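Penaeus monodon metallodensovirus major capsid protein (Penaeus monodon metallodensovirus, PDB 6WH7) forms the icosahedral shell of the virus from sixty copies of its jelly-roll subunit, probably enclosing the viral DNA genome. Local coordinates at residues N109-L113 and E298-R302; K117-P121 and W326-Y330; N242-M246 and Q345-T349; H257-V263 and M362-H368; V263-G267 and R356-M362. The contacts are given in a common frame with arbitrary orientation. Residues are numbered along the deposited sequence.

How the interactions relate
Along the chain, helix 108-113 is the first element to find its distant partner, closing a long loop onto strand 287-302 in interaction 1. The next segment, at the start of strand 118-135, reaches still further, to 326-330 in interaction 2; both reach the same jelly-roll sheet, joined by the Glu-300 to Arg-120 salt bridge. The loops at 242-246 and 345-349 meet in interaction 3. Strand 257-262 then pairs with the C-terminal strand in interaction 4, and interaction 5 lies nested inside that loop, sharing Val-263 and Met-362. Every other pair of interactions crosses. Asn-242 ties interaction 3 to both 4 and 5, whereas Gln-328 packs interaction 2 against Val-260 of interaction 4.

Interaction 1: residues N109-L113 and E298-R302; sequences NYSML and EFEFR
A helix can pack on a beta-sheet through apolar side chains, and here one turn of helix, 109-113, closed by Leu-113 N to Asn-109 O at 3.1 Å, covers the extended strand 298-302. The short axes come within 10.3 Å and run 32° from parallel; the nearest CA atoms are those of Leu-113 and Phe-301, 6.6 Å apart. Past Glu-298, Phe-299 (chi1 m) points at the helix and offers a ring face to Leu-113, whose CD1 stands 3.5 Å from the ring centroid and 20° off its normal, a CH-pi contact. The Tyr-110 ring (chi1 t) meets Phe-299 obliquely, with centroids 5.8 Å apart and planes at 52°; Tyr-110 CD1 is 4.0 Å from Phe-299 CZ, and the Tyr-110 hydroxyl is hydrogen-bonded to Tyr-234 N. The CA-to-CB bond of Glu-300 points away from the helix, and its carboxylate makes a salt bridge with Arg-120. Phe-301 (chi1 p) faces the helix again, its CD2 3.5 Å from Leu-113 CD2 and its CZ 4.5 Å from Met-112 CE. Leu-113 (mt) thus fits between two alternate strand residues. Strand 298-302 lies between strands 59-75 and 118-135, as in the BIDG sheet of parvoviruses; the helix, which falls in the sequence between strands 79-83 and 118-135 and so probably corresponds to their helix A, packs beside strand 59-75 and touches a second subunit.

Interaction 2: residues K117-P121 and W326-Y330; sequences KAHRP and WIQSY
A classic beta bulge, with Lys-117 and Ala-118 both facing Arg-302, begins this contact at the start of strand 118-135 in the jelly-roll sheet. From it strand 118-120 runs on extended, while 326-330 passes beside it; the end-to-end directions of 117-121 and 326-330 differ by 58°, and Ala-118 and Ile-327 are nearest, with CA atoms 6.8 Å apart. The short strand 229-230 links them: its backbone bonds His-119 as well as Trp-326 and Gln-328. Side chains do the rest. Ala-118 CB settles on two partners, Trp-326 CZ3 at 3.5 Å and Ile-327 CD1 at 3.4 Å. Trp-326 (chi1 p) also carries Lys-117, t at chi1 to chi3 and p at chi4, whose CE is 3.5 Å from Trp-326 CZ2 and whose NZ makes salt bridges with Asp-323 and Glu-305. At the other end Tyr-330 (chi1 m), stacked on Phe-230, reaches across rim to rim with His-119 (chi1 p), whose NE2 bonds Ser-232 O. The Tyr-330 hydroxyl oxygen, OH, ends 3.0 Å from His-119 CE1 and 3.6 Å from Pro-121 CG.

Interaction 3: residues N242-M246 and Q345-T349; sequences NNDSM and QFGPT
Neither segment is regular. The 242-246 loop doubles back so that Asn-243 N bonds Met-246 O at 2.6 Å, and the 345-349 chain leaves the end of strand 340-345 and bends at Gly-347, whose phi/psi of 67/66 lies in the left-handed region. The two backbones come closest at Asn-243 and Gly-347, CA atoms 5.3 Å apart. A CB on Gly-347 would stand only 2.8 Å from both Asp-244 OD1 and Asn-243 CB, so the absence of a side chain is what permits the approach; Asp-244 OD1 itself lies 3.4 Å from Gly-347 CA. Beside it, Met-246 (chi1 p) curls CE to 3.9 Å from Gln-345 CB. Asp-244 OD2 is hydrogen-bonded to Gln-165. Leu-325 and Asn-322 of a fourth subunit pack against Asp-244 and Pro-348, and Asn-243 makes backbone hydrogen bonds to that subunit. Between the two segments themselves there is no hydrogen bond; Asn-243 OD1 and Gly-347 O, two acceptors 2.7 Å apart, add no attraction, so this loop-to-loop contact is one of packing.

Interaction 4: residues H257-V263 and M362-H368; sequences HINVRGV and MSMLFDH
Strands 257-262 and 363-368 make a strongly twisted antiparallel pair, their short axes 4.0 Å apart at closest approach and 135° apart in direction. Asn-259 and Phe-366 form one hydrogen-bonded pair (Asn-259 N to Phe-366 O 2.6 Å, Phe-366 N to Asn-259 O 2.7 Å); Arg-261 and Met-364 form the next (Arg-261 N to Met-364 O 2.9 Å, Met-364 N to Arg-261 O 2.8 Å). On one face Leu-365 is the bump and the notch between Ile-258 and Val-260 the hollow: its CG lies 3.5 Å from Ile-258 CD1, its CD1 3.8 Å from Val-260 CG2. Val-260 CG1 then covers Ser-363 CB at 3.7 Å. The other face carries Arg-261, folded m at chi1 to chi3 so that CG meets Phe-366 CB at 3.6 Å. Just past the strand end, Val-263 bonds Met-362 O through N at 2.7 Å and sets CG2 3.6 Å from Met-364 CG. Arg-261 makes a salt bridge with Asp-367 of a fourth subunit; Asp-367 makes the same bridge to Arg-261 of a third and accepts a hydrogen bond from its Gly-262 N. Within this chain the pair is a separate two-stranded sheet beside Phe-228 and Val-249 of nearby loops, but its backbone also bonds to neighbouring subunits.

Interaction 5: residues V263-G267 and R356-M362; sequences VNNRG and RNKGGKM
Met-362 O takes two donors, Val-263 N at 2.7 Å and the side chain of Asn-242, so it is shared with the 242-246 loop. The next bond comes from a side chain: Asn-264, with chi1 m and left-handed backbone angles (85/3), points its ND2 at Gly-360 O, 3.1 Å away. Asn-264 O has Asn-357 O, another acceptor, at 2.5 Å, and is approached by Lys-358 CA at 3.4 Å in a nearly straight CA-H...O contact (162°). These segments are the loops at the open end of a two-stranded antiparallel sheet; the 356-362 loop begins with the last residues of a 3-10 segment, and 263-267 leads on to jelly-roll strand 270-274. Arg-266, t at chi1 and chi2 and m at chi3, reaches the 356-362 loop: Arg-266 NE is 3.5 Å from Met-362 CG and Arg-266 NH2 3.1 Å from Gly-359 O, while NH1 makes a weak hydrogen bond to Asp-223 O. Arg-356 NH2 forms salt bridges with Asp-354 and with Asp-225 of a fourth subunit, while Gly-267 N bonds Thr-349 OG1.

Interaction 1: residues N109-L113 and E298-R302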
# COMPACT_ATOMS: atom_id res chain seq x y z
N ASN A 109 89.44 13.44 34.57
CA ASN A 109 88.21 12.83 35.07
C ASN A 109 88.51 11.62 35.93
O ASN A 109 87.71 11.29 36.81
CB ASN A 109 87.30 12.42 33.92
CG ASN A 109 86.54 13.58 33.36
OD1 ASN A 109 86.36 14.59 34.02
ND2 ASN A 109 86.07 13.44 32.14
N TYR A 110 89.63 10.96 35.71
CA TYR A 110 89.94 9.82 36.55
C TYR A 110 90.47 10.26 37.90
O TYR A 110 90.06 9.73 38.93
CB TYR A 110 90.94 8.90 35.88
CG TYR A 110 91.17 7.69 36.72
CD1 TYR A 110 90.23 6.68 36.75
CD2 TYR A 110 92.29 7.57 37.52
CE1 TYR A 110 90.41 5.59 37.53
CE2 TYR A 110 92.48 6.47 38.30
CZ TYR A 110 91.52 5.48 38.30
OH TYR A 110 91.67 4.36 39.06
N SER A 111 91.39 11.23 37.92
CA SER A 111 91.87 11.77 39.18
C SER A 111 90.73 12.28 40.04
O SER A 111 90.87 12.37 41.26
CB SER A 111 92.87 12.89 38.92
OG SER A 111 94.00 12.40 38.24
N MET A 112 89.61 12.62 39.42
CA MET A 112 88.41 12.99 40.15
C MET A 112 87.65 11.78 40.66
O MET A 112 87.15 11.79 41.79
CB MET A 112 87.52 13.83 39.27
CG MET A 112 86.18 13.97 39.85
SD MET A 112 85.19 15.16 39.01
CE MET A 112 83.63 14.72 39.72
N LEU A 113 87.54 10.73 39.85
CA LEU A 113 86.91 9.49 40.30
C LEU A 113 87.53 8.98 41.59
O LEU A 113 86.86 8.28 42.35
CB LEU A 113 87.03 8.42 39.23
CG LEU A 113 86.29 8.68 37.93
CD1 LEU A 113 86.65 7.62 36.94
CD2 LEU A 113 84.82 8.69 38.18
N GLU A 298 83.80 4.20 29.99
CA GLU A 298 82.66 4.88 30.59
C GLU A 298 82.60 4.52 32.06
O GLU A 298 82.27 3.39 32.39
CB GLU A 298 81.37 4.48 29.89
CG GLU A 298 81.28 4.88 28.45
CD GLU A 298 79.99 4.42 27.81
OE1 GLU A 298 79.25 3.66 28.46
OE2 GLU A 298 79.72 4.81 26.66
N PHE A 299 82.87 5.47 32.93
CA PHE A 299 82.83 5.19 34.36
C PHE A 299 81.49 5.56 34.98
O PHE A 299 80.85 6.53 34.58
CB PHE A 299 83.93 5.95 35.09
CG PHE A 299 85.29 5.41 34.85
CD1 PHE A 299 85.78 4.39 35.62
CD2 PHE A 299 86.08 5.93 33.85
CE1 PHE A 299 87.04 3.90 35.42
CE2 PHE A 299 87.33 5.44 33.65
CZ PHE A 299 87.81 4.43 34.43
N GLU A 300 81.07 4.76 35.94
CA GLU A 300 80.06 5.17 36.90
C GLU A 300 80.75 5.51 38.21
O GLU A 300 81.64 4.78 38.65
CB GLU A 300 79.03 4.06 37.14
CG GLU A 300 78.12 3.80 35.99
CD GLU A 300 77.19 2.65 36.25
OE1 GLU A 300 77.39 1.94 37.26
OE2 GLU A 300 76.26 2.45 35.45
N PHE A 301 80.35 6.61 38.82
CA PHE A 301 80.86 6.93 40.13
C PHE A 301 79.71 7.30 41.05
O PHE A 301 78.57 7.49 40.63
CB PHE A 301 81.91 8.04 40.09
CG PHE A 301 81.42 9.33 39.52
CD1 PHE A 301 80.94 10.32 40.34
CD2 PHE A 301 81.46 9.56 38.16
CE1 PHE A 301 80.52 11.51 39.83
CE2 PHE A 301 81.03 10.75 37.64
CZ PHE A 301 80.56 11.73 38.47
N ARG A 302 80.04 7.35 42.33
CA ARG A 302 79.05 7.48 43.38
C ARG A 302 79.66 8.32 44.49
O ARG A 302 80.86 8.27 44.72
CB ARG A 302 78.62 6.08 43.84
CG ARG A 302 77.77 6.05 45.05
CD ARG A 302 77.32 4.65 45.36
NE ARG A 302 76.17 4.24 44.56
CZ ARG A 302 75.61 3.04 44.64
NH1 ARG A 302 76.12 2.13 45.44
NH2 ARG A 302 74.55 2.76 43.91

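Interaction 2: residues K117-P121 and W326-Y330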
# COMPACT_ATOMS: atom_id res chain seq x y z
N LYS A 117 83.48 8.51 46.37
CA LYS A 117 83.51 7.38 47.28
C LYS A 117 83.79 6.09 46.53
O LYS A 117 84.60 5.27 46.97
CB LYS A 117 82.20 7.26 48.05
CG LYS A 117 82.31 6.20 49.10
CD LYS A 117 81.09 6.04 49.92
CE LYS A 117 81.28 4.86 50.83
NZ LYS A 117 82.43 5.08 51.74
N ALA A 118 83.14 5.90 45.39
CA ALA A 118 83.25 4.69 44.60
C ALA A 118 83.22 5.04 43.13
O ALA A 118 82.65 6.06 42.73
CB ALA A 118 82.12 3.73 44.91
N HIS A 119 83.84 4.19 42.32
CA HIS A 119 83.80 4.33 40.88
C HIS A 119 83.82 2.95 40.26
O HIS A 119 84.31 2.00 40.87
CB HIS A 119 84.96 5.18 40.35
CG HIS A 119 86.30 4.59 40.63
ND1 HIS A 119 86.86 3.60 39.86
CD2 HIS A 119 87.19 4.84 41.62
CE1 HIS A 119 88.04 3.27 40.35
NE2 HIS A 119 88.26 4.01 41.42
N ARG A 120 83.27 2.85 39.06
CA ARG A 120 83.17 1.56 38.45
C ARG A 120 83.35 1.69 36.95
O ARG A 120 82.83 2.63 36.35
CB ARG A 120 81.80 0.98 38.81
CG ARG A 120 81.52 -0.35 38.27
CD ARG A 120 80.29 -0.91 38.91
NE ARG A 120 79.09 -0.13 38.71
CZ ARG A 120 77.97 -0.35 39.38
NH1 ARG A 120 77.92 -1.32 40.27
NH2 ARG A 120 76.90 0.39 39.16
N PRO A 121 84.08 0.76 36.32
CA PRO A 121 84.49 0.97 34.93
C PRO A 121 83.39 0.80 33.89
O PRO A 121 83.54 1.36 32.80
CB PRO A 121 85.59 -0.07 34.73
CG PRO A 121 86.13 -0.28 36.07
CD PRO A 121 84.95 -0.23 36.98
N TRP A 326 80.14 -3.50 49.05
CA TRP A 326 80.08 -3.02 47.68
C TRP A 326 81.36 -2.36 47.15
O TRP A 326 81.41 -2.08 45.96
CB TRP A 326 78.88 -2.07 47.55
CG TRP A 326 78.94 -0.91 48.43
CD1 TRP A 326 78.76 -0.88 49.76
CD2 TRP A 326 79.12 0.44 48.02
NE1 TRP A 326 78.87 0.40 50.23
CE2 TRP A 326 79.09 1.23 49.17
CE3 TRP A 326 79.33 1.06 46.78
CZ2 TRP A 326 79.25 2.60 49.13
CZ3 TRP A 326 79.49 2.41 46.75
CH2 TRP A 326 79.45 3.17 47.91
N ILE A 327 82.39 -2.15 47.97
CA ILE A 327 83.61 -1.48 47.53
C ILE A 327 84.74 -2.49 47.50
O ILE A 327 84.99 -3.17 48.50
CB ILE A 327 84.00 -0.29 48.43
CG1 ILE A 327 82.89 0.72 48.51
CG2 ILE A 327 85.19 0.42 47.84
CD1 ILE A 327 82.65 1.31 47.23
N GLN A 328 85.46 -2.56 46.39
CA GLN A 328 86.46 -3.59 46.20
C GLN A 328 87.72 -3.00 45.60
O GLN A 328 87.68 -1.95 44.96
CB GLN A 328 85.92 -4.71 45.31
CG GLN A 328 84.69 -5.36 45.88
CD GLN A 328 84.94 -5.98 47.22
OE1 GLN A 328 85.90 -6.71 47.39
NE2 GLN A 328 84.12 -5.64 48.20
N SER A 329 88.84 -3.66 45.85
CA SER A 329 90.06 -3.36 45.13
C SER A 329 90.03 -4.03 43.76
O SER A 329 89.27 -4.97 43.51
CB SER A 329 91.28 -3.80 45.94
OG SER A 329 91.28 -5.19 46.19
N TYR A 330 90.85 -3.52 42.85
CA TYR A 330 90.90 -4.08 41.51
C TYR A 330 91.49 -5.48 41.50
O TYR A 330 92.47 -5.77 42.18
CB TYR A 330 91.68 -3.17 40.57
CG TYR A 330 90.85 -2.04 40.04
CD1 TYR A 330 90.14 -2.19 38.87
CD2 TYR A 330 90.75 -0.84 40.71
CE1 TYR A 330 89.37 -1.18 38.36
CE2 TYR A 330 89.97 0.18 40.21
CZ TYR A 330 89.29 0.01 39.03
OH TYR A 330 88.51 1.00 38.51

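Interaction 3: residues N242-M246 and Q345-T349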
# COMPACT_ATOMS: atom_id res chain seq x y z
N ASN A 242 86.27 -11.91 34.71
CA ASN A 242 86.21 -13.23 35.33
C ASN A 242 86.65 -14.23 34.28
O ASN A 242 85.92 -14.47 33.31
CB ASN A 242 84.80 -13.51 35.84
CG ASN A 242 84.45 -12.69 37.06
OD1 ASN A 242 85.31 -12.33 37.84
ND2 ASN A 242 83.18 -12.37 37.20
N ASN A 243 87.82 -14.82 34.46
CA ASN A 243 88.49 -15.58 33.42
C ASN A 243 89.14 -16.81 34.00
O ASN A 243 89.12 -17.04 35.21
CB ASN A 243 89.59 -14.76 32.74
CG ASN A 243 89.06 -13.62 31.96
OD1 ASN A 243 87.90 -13.61 31.57
ND2 ASN A 243 89.90 -12.64 31.71
N ASP A 244 89.75 -17.60 33.13
CA ASP A 244 90.75 -18.56 33.56
C ASP A 244 91.98 -17.86 34.11
O ASP A 244 92.69 -18.42 34.95
CB ASP A 244 91.15 -19.46 32.40
CG ASP A 244 91.59 -18.66 31.19
OD1 ASP A 244 91.29 -17.46 31.13
OD2 ASP A 244 92.29 -19.22 30.32
N SER A 245 92.29 -16.68 33.59
CA SER A 245 93.48 -15.95 34.01
C SER A 245 93.23 -15.13 35.26
O SER A 245 94.14 -14.95 36.07
CB SER A 245 93.95 -15.05 32.88
OG SER A 245 94.30 -15.80 31.73
N MET A 246 92.02 -14.61 35.43
CA MET A 246 91.85 -13.49 36.34
C MET A 246 90.43 -13.43 36.86
O MET A 246 89.49 -13.96 36.27
CB MET A 246 92.23 -12.20 35.63
CG MET A 246 91.35 -11.84 34.47
SD MET A 246 92.09 -10.54 33.48
CE MET A 246 93.10 -11.47 32.35
N GLN A 345 97.68 -11.36 29.54
CA GLN A 345 96.69 -12.42 29.61
C GLN A 345 95.39 -11.91 29.02
O GLN A 345 95.06 -10.73 29.15
CB GLN A 345 96.48 -12.84 31.06
CG GLN A 345 97.70 -13.39 31.71
CD GLN A 345 97.54 -13.53 33.19
OE1 GLN A 345 96.75 -12.81 33.80
NE2 GLN A 345 98.27 -14.45 33.78
N PHE A 346 94.65 -12.79 28.35
CA PHE A 346 93.38 -12.36 27.76
C PHE A 346 92.18 -13.08 28.36
O PHE A 346 91.41 -12.44 29.07
CB PHE A 346 93.43 -12.47 26.24
CG PHE A 346 94.27 -11.41 25.62
CD1 PHE A 346 93.81 -10.11 25.57
CD2 PHE A 346 95.50 -11.70 25.09
CE1 PHE A 346 94.57 -9.13 25.01
CE2 PHE A 346 96.26 -10.71 24.53
CZ PHE A 346 95.79 -9.43 24.49
N GLY A 347 91.97 -14.36 28.11
CA GLY A 347 90.87 -15.01 28.76
C GLY A 347 89.51 -14.49 28.31
O GLY A 347 88.81 -13.83 29.06
N PRO A 348 89.16 -14.72 27.05
CA PRO A 348 87.84 -14.28 26.57
C PRO A 348 86.71 -14.89 27.37
O PRO A 348 86.89 -15.84 28.14
CB PRO A 348 87.82 -14.79 25.13
CG PRO A 348 88.72 -15.94 25.14
CD PRO A 348 89.83 -15.57 26.06
N THR A 349 85.53 -14.32 27.20
CA THR A 349 84.33 -15.02 27.63
C THR A 349 84.16 -16.24 26.74
O THR A 349 83.99 -16.10 25.52
CB THR A 349 83.12 -14.10 27.54
OG1 THR A 349 83.31 -12.97 28.40
CG2 THR A 349 81.89 -14.81 27.95

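Interaction 4: residues H257-V263 and M362-H368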
# COMPACT_ATOMS: atom_id res chain seq x y z
N HIS A 257 81.99 -13.59 57.56
CA HIS A 257 81.01 -12.65 57.01
C HIS A 257 80.96 -12.85 55.51
O HIS A 257 81.70 -13.66 54.94
CB HIS A 257 81.34 -11.21 57.37
CG HIS A 257 82.73 -10.79 56.98
ND1 HIS A 257 83.82 -11.05 57.77
CD2 HIS A 257 83.20 -10.15 55.89
CE1 HIS A 257 84.90 -10.57 57.19
NE2 HIS A 257 84.55 -10.02 56.05
N ILE A 258 80.08 -12.11 54.87
CA ILE A 258 79.95 -12.20 53.42
C ILE A 258 80.99 -11.31 52.77
O ILE A 258 81.39 -10.27 53.29
CB ILE A 258 78.53 -11.83 52.97
CG1 ILE A 258 78.21 -10.40 53.37
CG2 ILE A 258 77.53 -12.79 53.54
CD1 ILE A 258 76.92 -9.92 52.86
N ASN A 259 81.44 -11.75 51.60
CA ASN A 259 82.44 -11.07 50.81
C ASN A 259 81.93 -10.97 49.39
O ASN A 259 80.95 -11.62 49.01
CB ASN A 259 83.78 -11.81 50.85
CG ASN A 259 84.37 -11.83 52.22
OD1 ASN A 259 84.67 -12.89 52.75
ND2 ASN A 259 84.58 -10.67 52.80
N VAL A 260 82.59 -10.15 48.60
CA VAL A 260 82.28 -10.04 47.18
C VAL A 260 83.08 -11.09 46.44
O VAL A 260 84.30 -11.18 46.60
CB VAL A 260 82.59 -8.64 46.66
CG1 VAL A 260 82.25 -8.55 45.20
CG2 VAL A 260 81.82 -7.65 47.42
N ARG A 261 82.40 -11.89 45.65
CA ARG A 261 83.04 -12.99 44.94
C ARG A 261 82.68 -12.88 43.47
O ARG A 261 81.52 -12.62 43.13
CB ARG A 261 82.59 -14.33 45.50
CG ARG A 261 82.84 -14.48 46.98
CD ARG A 261 84.30 -14.37 47.32
NE ARG A 261 85.09 -15.42 46.69
CZ ARG A 261 85.26 -16.63 47.20
NH1 ARG A 261 84.70 -16.96 48.35
NH2 ARG A 261 85.99 -17.52 46.55
N GLY A 262 83.67 -13.06 42.60
CA GLY A 262 83.42 -13.00 41.18
C GLY A 262 82.64 -14.21 40.69
O GLY A 262 82.76 -15.31 41.22
N VAL A 263 81.85 -13.98 39.66
CA VAL A 263 80.88 -14.95 39.16
C VAL A 263 80.73 -14.75 37.66
O VAL A 263 80.86 -13.63 37.15
CB VAL A 263 79.53 -14.78 39.90
CG1 VAL A 263 78.43 -15.53 39.22
CG2 VAL A 263 79.64 -15.27 41.32
N MET A 362 78.77 -9.62 37.37
CA MET A 362 80.04 -10.31 37.51
C MET A 362 80.39 -10.70 38.93
O MET A 362 81.41 -11.36 39.13
CB MET A 362 81.16 -9.46 36.94
CG MET A 362 81.25 -9.49 35.45
SD MET A 362 82.69 -8.60 34.89
CE MET A 362 82.00 -6.98 34.82
N SER A 363 79.63 -10.30 39.94
CA SER A 363 79.96 -10.67 41.30
C SER A 363 78.70 -11.05 42.06
O SER A 363 77.59 -10.65 41.71
CB SER A 363 80.66 -9.55 42.05
OG SER A 363 79.78 -8.46 42.23
N MET A 364 78.88 -11.80 43.13
CA MET A 364 77.82 -12.08 44.08
C MET A 364 78.36 -11.84 45.48
O MET A 364 79.55 -11.62 45.68
CB MET A 364 77.28 -13.51 43.96
CG MET A 364 78.19 -14.58 44.50
SD MET A 364 77.38 -16.17 44.39
CE MET A 364 76.16 -15.99 45.68
N LEU A 365 77.46 -11.87 46.44
CA LEU A 365 77.80 -11.57 47.82
C LEU A 365 77.70 -12.88 48.58
O LEU A 365 76.62 -13.46 48.70
CB LEU A 365 76.85 -10.50 48.36
CG LEU A 365 77.36 -9.52 49.39
CD1 LEU A 365 78.79 -9.18 49.08
CD2 LEU A 365 76.52 -8.28 49.29
N PHE A 366 78.84 -13.38 49.07
CA PHE A 366 78.97 -14.78 49.43
C PHE A 366 79.76 -14.88 50.73
O PHE A 366 80.76 -14.19 50.90
CB PHE A 366 79.67 -15.52 48.29
CG PHE A 366 79.75 -17.00 48.46
CD1 PHE A 366 78.70 -17.80 48.07
CD2 PHE A 366 80.88 -17.59 48.98
CE1 PHE A 366 78.77 -19.16 48.21
CE2 PHE A 366 80.95 -18.95 49.12
CZ PHE A 366 79.89 -19.73 48.74
N ASP A 367 79.31 -15.74 51.64
CA ASP A 367 79.93 -15.78 52.96
C ASP A 367 81.29 -16.46 52.91
O ASP A 367 81.64 -17.14 51.95
CB ASP A 367 79.04 -16.51 53.97
CG ASP A 367 78.94 -18.00 53.71
OD1 ASP A 367 79.38 -18.47 52.65
OD2 ASP A 367 78.41 -18.71 54.59
N HIS A 368 82.07 -16.25 53.96
CA HIS A 368 83.37 -16.88 54.07
C HIS A 368 83.55 -17.36 55.50
O HIS A 368 83.06 -16.74 56.44
CB HIS A 368 84.49 -15.91 53.67
CG HIS A 368 85.81 -16.56 53.44
ND1 HIS A 368 86.70 -16.83 54.45
CD2 HIS A 368 86.39 -17.00 52.30
CE1 HIS A 368 87.77 -17.41 53.95
NE2 HIS A 368 87.61 -17.52 52.65

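Interaction 5: residues V263-G267 and R356-M362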
# COMPACT_ATOMS: atom_id res chain seq x y z
N VAL A 263 81.85 -13.98 39.66
CA VAL A 263 80.88 -14.95 39.16
C VAL A 263 80.73 -14.75 37.66
O VAL A 263 80.86 -13.63 37.15
CB VAL A 263 79.53 -14.78 39.90
CG1 VAL A 263 78.43 -15.53 39.22
CG2 VAL A 263 79.64 -15.27 41.32
N ASN A 264 80.51 -15.85 36.93
CA ASN A 264 79.94 -15.91 35.58
C ASN A 264 80.85 -15.73 34.38
O ASN A 264 80.31 -15.64 33.28
CB ASN A 264 78.77 -14.93 35.39
CG ASN A 264 77.48 -15.46 35.94
OD1 ASN A 264 77.34 -16.66 36.15
ND2 ASN A 264 76.52 -14.58 36.14
N ASN A 265 82.16 -15.58 34.51
CA ASN A 265 82.98 -15.53 33.30
C ASN A 265 82.59 -14.42 32.33
O ASN A 265 81.95 -14.69 31.31
CB ASN A 265 82.93 -16.85 32.54
CG ASN A 265 83.87 -16.86 31.34
OD1 ASN A 265 84.90 -16.21 31.34
ND2 ASN A 265 83.50 -17.59 30.31
N ARG A 266 82.93 -13.19 32.64
CA ARG A 266 82.93 -12.12 31.66
C ARG A 266 84.38 -11.75 31.41
O ARG A 266 85.09 -11.38 32.34
CB ARG A 266 82.13 -10.91 32.14
CG ARG A 266 81.88 -9.88 31.08
CD ARG A 266 81.24 -8.67 31.68
NE ARG A 266 79.94 -8.95 32.25
CZ ARG A 266 78.80 -8.84 31.58
NH1 ARG A 266 78.80 -8.44 30.32
NH2 ARG A 266 77.66 -9.12 32.18
N GLY A 267 84.82 -11.87 30.17
CA GLY A 267 86.20 -11.60 29.85
C GLY A 267 86.29 -11.01 28.46
O GLY A 267 85.30 -10.95 27.73
N ARG A 356 74.39 -20.39 30.73
CA ARG A 356 73.88 -20.02 32.04
C ARG A 356 74.99 -19.54 32.96
O ARG A 356 74.71 -18.83 33.93
CB ARG A 356 73.17 -21.21 32.67
CG ARG A 356 71.94 -21.66 31.92
CD ARG A 356 71.14 -22.63 32.74
NE ARG A 356 71.91 -23.83 33.06
CZ ARG A 356 71.96 -24.91 32.29
NH1 ARG A 356 71.29 -24.94 31.15
NH2 ARG A 356 72.69 -25.95 32.66
N ASN A 357 76.23 -19.91 32.68
CA ASN A 357 77.38 -19.41 33.41
C ASN A 357 77.96 -18.15 32.81
O ASN A 357 79.04 -17.74 33.21
CB ASN A 357 78.48 -20.48 33.48
CG ASN A 357 78.10 -21.63 34.34
OD1 ASN A 357 78.31 -22.78 33.98
ND2 ASN A 357 77.53 -21.34 35.49
N LYS A 358 77.30 -17.58 31.82
CA LYS A 358 77.70 -16.31 31.22
C LYS A 358 76.52 -15.36 31.33
O LYS A 358 75.38 -15.76 31.14
CB LYS A 358 78.10 -16.49 29.76
CG LYS A 358 79.29 -17.39 29.54
CD LYS A 358 79.72 -17.41 28.09
CE LYS A 358 78.72 -18.03 27.15
NZ LYS A 358 78.61 -19.48 27.31
N GLY A 359 76.79 -14.11 31.65
CA GLY A 359 75.72 -13.16 31.77
C GLY A 359 76.04 -12.12 32.82
O GLY A 359 77.18 -11.96 33.23
N GLY A 360 74.99 -11.42 33.24
CA GLY A 360 75.15 -10.22 34.03
C GLY A 360 75.67 -10.48 35.43
O GLY A 360 75.83 -11.61 35.89
N LYS A 361 75.96 -9.37 36.11
CA LYS A 361 76.36 -9.36 37.51
C LYS A 361 77.62 -10.19 37.72
O LYS A 361 77.55 -11.35 38.12
CB LYS A 361 75.23 -9.85 38.42
CG LYS A 361 75.51 -9.52 39.87
CD LYS A 361 74.45 -10.04 40.83
CE LYS A 361 74.66 -11.51 41.13
NZ LYS A 361 73.70 -12.00 42.15
N MET A 362 78.77 -9.62 37.37
CA MET A 362 80.04 -10.31 37.51
C MET A 362 80.39 -10.70 38.93
O MET A 362 81.41 -11.36 39.13
CB MET A 362 81.16 -9.46 36.94
CG MET A 362 81.25 -9.49 35.45
SD MET A 362 82.69 -8.60 34.89
CE MET A 362 82.00 -6.98 34.82